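Local coordinates for protein CT263 (Chlamydia trachomatis, PDB 4QAS) that probably hydrolyses the N-glycosidic bond of a futalosine-type nucleoside, as an MTAN-like nucleosidase in the futalosine route to menaquinone, at residues A[118-130]-A[135-147]. The protein carries 1 engineered substitution. Residues are numbered along the deposited sequence; the frame is centred on the assembly and turned at random. Where two conformers were deposited one is given.
Sequences PLAQLTSVRSPYR and EHLQLVDMEGFFI
The hydroxyl OG of S124 is gripped twice: it donates to OD1 of D141 at 2.7 Å, on the syn lone pair, and accepts the N-H of F145 at 2.9 Å. A short side chain with both a proton and lone pairs suits this spot in what is probably an MTAN-like nucleosidase fold, where strand 139-141, parallel to 119-124, turns into helix 144-153. D141 swings CG between its own N and carbonyl carbon (chi1 76°), which lets OD2 take a weak capping bond from G144 N while also pairing with K162. Methyl CD2 of L122 packs against the carboxylate, 3.6 Å from the same OD2. The backbone ladder alternates between strands: L139 N to Q121 O, T123 N to L139 O, D141 N to T123 O and V125 N to D141 O. T123 and V140 point to one face of the sheet, where branched V140 puts CG1 at the edge of the Y129 ring and L137 CD1 lies over the ring, a CH-pi contact. Where the pairing begins, extended Q138 reaches across with its amide, whose carbonyl serves a backbone N-H before regular pairing starts: OE1 accepts Q121 N at 2.9 Å, nearly straight at 171°, the donor sitting above the carbonyl plane.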
# COMPACT_ATOMS: atom_id res chain seq x y z
N PRO A 118 -15.81 -7.08 -5.14
CA PRO A 118 -17.23 -7.40 -5.28
C PRO A 118 -18.01 -6.22 -5.82
O PRO A 118 -17.67 -5.06 -5.59
CB PRO A 118 -17.65 -7.74 -3.86
CG PRO A 118 -16.70 -6.99 -3.00
CD PRO A 118 -15.41 -6.93 -3.73
N LEU A 119 -19.08 -6.54 -6.53
CA LEU A 119 -19.84 -5.55 -7.27
C LEU A 119 -20.92 -4.92 -6.40
O LEU A 119 -21.58 -5.60 -5.60
CB LEU A 119 -20.48 -6.21 -8.49
CG LEU A 119 -19.55 -7.00 -9.41
CD1 LEU A 119 -20.32 -7.63 -10.55
CD2 LEU A 119 -18.46 -6.10 -9.93
N ALA A 120 -21.18 -3.63 -6.63
CA ALA A 120 -22.28 -2.93 -5.97
C ALA A 120 -22.76 -1.79 -6.85
O ALA A 120 -22.02 -1.29 -7.72
CB ALA A 120 -21.89 -2.37 -4.61
N GLN A 121 -23.98 -1.35 -6.59
CA GLN A 121 -24.55 -0.16 -7.21
C GLN A 121 -24.47 1.01 -6.25
O GLN A 121 -24.51 0.83 -5.02
CB GLN A 121 -26.01 -0.39 -7.57
CG GLN A 121 -26.19 -1.36 -8.74
CD GLN A 121 -27.65 -1.60 -9.11
OE1 GLN A 121 -28.52 -1.63 -8.24
NE2 GLN A 121 -27.91 -1.76 -10.40
N LEU A 122 -24.28 2.20 -6.81
CA LEU A 122 -24.04 3.42 -6.05
C LEU A 122 -25.09 4.44 -6.43
O LEU A 122 -25.44 4.57 -7.61
CB LEU A 122 -22.68 3.98 -6.39
CG LEU A 122 -22.25 5.24 -5.65
CD1 LEU A 122 -22.16 5.01 -4.13
CD2 LEU A 122 -20.96 5.71 -6.20
N THR A 123 -25.63 5.14 -5.44
CA THR A 123 -26.46 6.31 -5.66
C THR A 123 -25.77 7.50 -5.03
O THR A 123 -25.29 7.40 -3.90
CB THR A 123 -27.82 6.13 -5.02
OG1 THR A 123 -28.48 5.05 -5.66
CG2 THR A 123 -28.69 7.37 -5.20
N SER A 124 -25.72 8.61 -5.76
CA SER A 124 -25.11 9.85 -5.30
C SER A 124 -26.22 10.84 -5.00
O SER A 124 -27.11 11.03 -5.83
CB SER A 124 -24.20 10.46 -6.36
OG SER A 124 -23.12 9.60 -6.67
N VAL A 125 -26.16 11.45 -3.82
CA VAL A 125 -27.11 12.48 -3.46
C VAL A 125 -26.37 13.62 -2.78
O VAL A 125 -25.36 13.41 -2.11
CB VAL A 125 -28.22 11.93 -2.55
CG1 VAL A 125 -29.13 10.98 -3.33
CG2 VAL A 125 -27.62 11.27 -1.36
N ARG A 126 -26.91 14.83 -2.95
CA ARG A 126 -26.22 16.02 -2.47
C ARG A 126 -26.16 16.04 -0.95
O ARG A 126 -25.11 16.31 -0.36
CB ARG A 126 -26.90 17.26 -3.04
CG ARG A 126 -26.91 17.28 -4.57
CD ARG A 126 -27.78 18.38 -5.17
NE ARG A 126 -29.18 17.98 -5.29
CZ ARG A 126 -30.17 18.36 -4.48
NH1 ARG A 126 -29.94 19.18 -3.46
NH2 ARG A 126 -31.40 17.92 -4.71
N SER A 127 -27.24 15.73 -0.31
CA SER A 127 -27.32 15.67 1.13
C SER A 127 -27.14 14.23 1.60
O SER A 127 -27.73 13.32 1.02
CB SER A 127 -28.69 16.17 1.60
OG SER A 127 -28.89 17.51 1.20
N PRO A 128 -26.36 13.98 2.65
CA PRO A 128 -26.16 12.59 3.08
C PRO A 128 -27.45 11.99 3.59
O PRO A 128 -28.25 12.65 4.27
CB PRO A 128 -25.11 12.70 4.20
CG PRO A 128 -24.60 14.10 4.14
CD PRO A 128 -25.70 14.92 3.56
N TYR A 129 -27.67 10.74 3.21
CA TYR A 129 -28.84 9.99 3.64
C TYR A 129 -28.69 9.62 5.11
O TYR A 129 -27.77 8.88 5.48
CB TYR A 129 -28.98 8.72 2.81
CG TYR A 129 -29.98 8.81 1.68
CD1 TYR A 129 -31.33 8.73 1.92
CD2 TYR A 129 -29.56 8.97 0.38
CE1 TYR A 129 -32.25 8.81 0.90
CE2 TYR A 129 -30.46 9.06 -0.65
CZ TYR A 129 -31.81 8.98 -0.39
OH TYR A 129 -32.70 9.06 -1.44
N ARG A 130 -29.58 10.15 5.93
CA ARG A 130 -29.83 9.65 7.27
C ARG A 130 -31.25 9.12 7.37
O ARG A 130 -31.80 9.01 8.46
CB ARG A 130 -29.55 10.74 8.29
CG ARG A 130 -28.11 11.23 8.27
CD ARG A 130 -27.85 12.28 9.32
NE ARG A 130 -26.46 12.73 9.31
CZ ARG A 130 -25.97 13.67 10.11
NH1 ARG A 130 -26.76 14.28 10.99
NH2 ARG A 130 -24.69 14.00 10.03
N GLU A 135 -35.27 -0.14 0.31
CA GLU A 135 -35.31 -1.41 -0.39
C GLU A 135 -34.48 -1.39 -1.67
O GLU A 135 -33.91 -2.42 -2.06
CB GLU A 135 -36.77 -1.77 -0.72
N HIS A 136 -34.36 -0.22 -2.31
CA HIS A 136 -33.79 -0.13 -3.65
C HIS A 136 -32.43 0.55 -3.69
O HIS A 136 -31.91 0.80 -4.79
CB HIS A 136 -34.77 0.59 -4.58
N LEU A 137 -31.82 0.85 -2.55
CA LEU A 137 -30.50 1.46 -2.52
C LEU A 137 -29.50 0.48 -1.93
O LEU A 137 -29.84 -0.38 -1.12
CB LEU A 137 -30.50 2.75 -1.69
CG LEU A 137 -31.45 3.87 -2.14
CD1 LEU A 137 -31.27 5.11 -1.27
CD2 LEU A 137 -31.25 4.22 -3.61
N GLN A 138 -28.25 0.62 -2.38
CA GLN A 138 -27.16 -0.18 -1.85
C GLN A 138 -26.20 0.79 -1.17
O GLN A 138 -26.36 1.11 0.01
CB GLN A 138 -26.50 -1.04 -2.95
CG GLN A 138 -27.40 -2.20 -3.40
CD GLN A 138 -26.84 -3.06 -4.54
OE1 GLN A 138 -25.66 -3.01 -4.88
NE2 GLN A 138 -27.71 -3.88 -5.12
N LEU A 139 -25.17 1.23 -1.88
CA LEU A 139 -24.25 2.22 -1.37
C LEU A 139 -24.67 3.63 -1.79
O LEU A 139 -25.23 3.83 -2.87
CB LEU A 139 -22.84 1.93 -1.89
CG LEU A 139 -22.26 0.59 -1.46
CD1 LEU A 139 -20.91 0.38 -2.15
CD2 LEU A 139 -22.09 0.59 0.06
N VAL A 140 -24.39 4.60 -0.93
CA VAL A 140 -24.82 5.97 -1.15
C VAL A 140 -23.66 6.90 -0.83
O VAL A 140 -23.08 6.83 0.26
CB VAL A 140 -26.02 6.35 -0.26
CG1 VAL A 140 -26.43 7.79 -0.55
CG2 VAL A 140 -27.16 5.38 -0.48
N ASP A 141 -23.31 7.78 -1.76
CA ASP A 141 -22.23 8.73 -1.55
C ASP A 141 -22.75 10.10 -1.99
O ASP A 141 -23.94 10.32 -2.20
CB ASP A 141 -20.93 8.34 -2.27
CG ASP A 141 -20.98 8.59 -3.77
OD1 ASP A 141 -22.09 8.76 -4.34
OD2 ASP A 141 -19.89 8.63 -4.41
N MET A 142 -21.83 11.04 -2.20
CA MET A 142 -22.17 12.35 -2.72
C MET A 142 -21.60 12.63 -4.11
O MET A 142 -22.30 13.21 -4.94
CB MET A 142 -21.68 13.43 -1.75
CG MET A 142 -22.38 13.37 -0.39
SD MET A 142 -21.76 14.54 0.84
CE MET A 142 -21.80 16.07 -0.12
N GLU A 143 -20.34 12.26 -4.38
CA GLU A 143 -19.63 12.77 -5.55
C GLU A 143 -19.50 11.79 -6.71
O GLU A 143 -19.06 12.22 -7.78
CB GLU A 143 -18.21 13.22 -5.14
CG GLU A 143 -18.18 14.34 -4.12
CD GLU A 143 -18.80 15.63 -4.63
OE1 GLU A 143 -18.99 15.76 -5.85
OE2 GLU A 143 -19.12 16.51 -3.79
N GLY A 144 -19.88 10.53 -6.55
CA GLY A 144 -19.58 9.55 -7.58
C GLY A 144 -20.18 9.86 -8.93
O GLY A 144 -19.51 9.78 -9.96
N PHE A 145 -21.47 10.22 -8.97
CA PHE A 145 -22.06 10.47 -10.28
C PHE A 145 -21.40 11.67 -10.95
O PHE A 145 -21.07 11.63 -12.14
CB PHE A 145 -23.56 10.69 -10.23
CG PHE A 145 -24.14 10.85 -11.60
CD1 PHE A 145 -24.16 12.09 -12.21
CD2 PHE A 145 -24.58 9.75 -12.33
CE1 PHE A 145 -24.61 12.23 -13.48
CE2 PHE A 145 -25.06 9.89 -13.59
CZ PHE A 145 -25.09 11.14 -14.18
N PHE A 146 -21.21 12.76 -10.19
CA PHE A 146 -20.53 13.94 -10.72
C PHE A 146 -19.21 13.57 -11.37
O PHE A 146 -18.91 14.01 -12.48
CB PHE A 146 -20.32 14.93 -9.58
CG PHE A 146 -19.42 16.09 -9.93
CD1 PHE A 146 -19.82 16.98 -10.89
CD2 PHE A 146 -18.19 16.26 -9.32
CE1 PHE A 146 -19.03 18.06 -11.26
CE2 PHE A 146 -17.38 17.34 -9.68
CZ PHE A 146 -17.81 18.24 -10.66
N ILE A 147 -18.42 12.72 -10.71
CA ILE A 147 -17.11 12.37 -11.24
C ILE A 147 -17.24 11.54 -12.50
O ILE A 147 -16.54 11.78 -13.48
CB ILE A 147 -16.29 11.64 -10.16
CG1 ILE A 147 -16.02 12.59 -8.98
CG2 ILE A 147 -14.97 11.13 -10.75
CD1 ILE A 147 -15.53 11.89 -7.72
O HOH W 1 -28.97 0.39 -6.00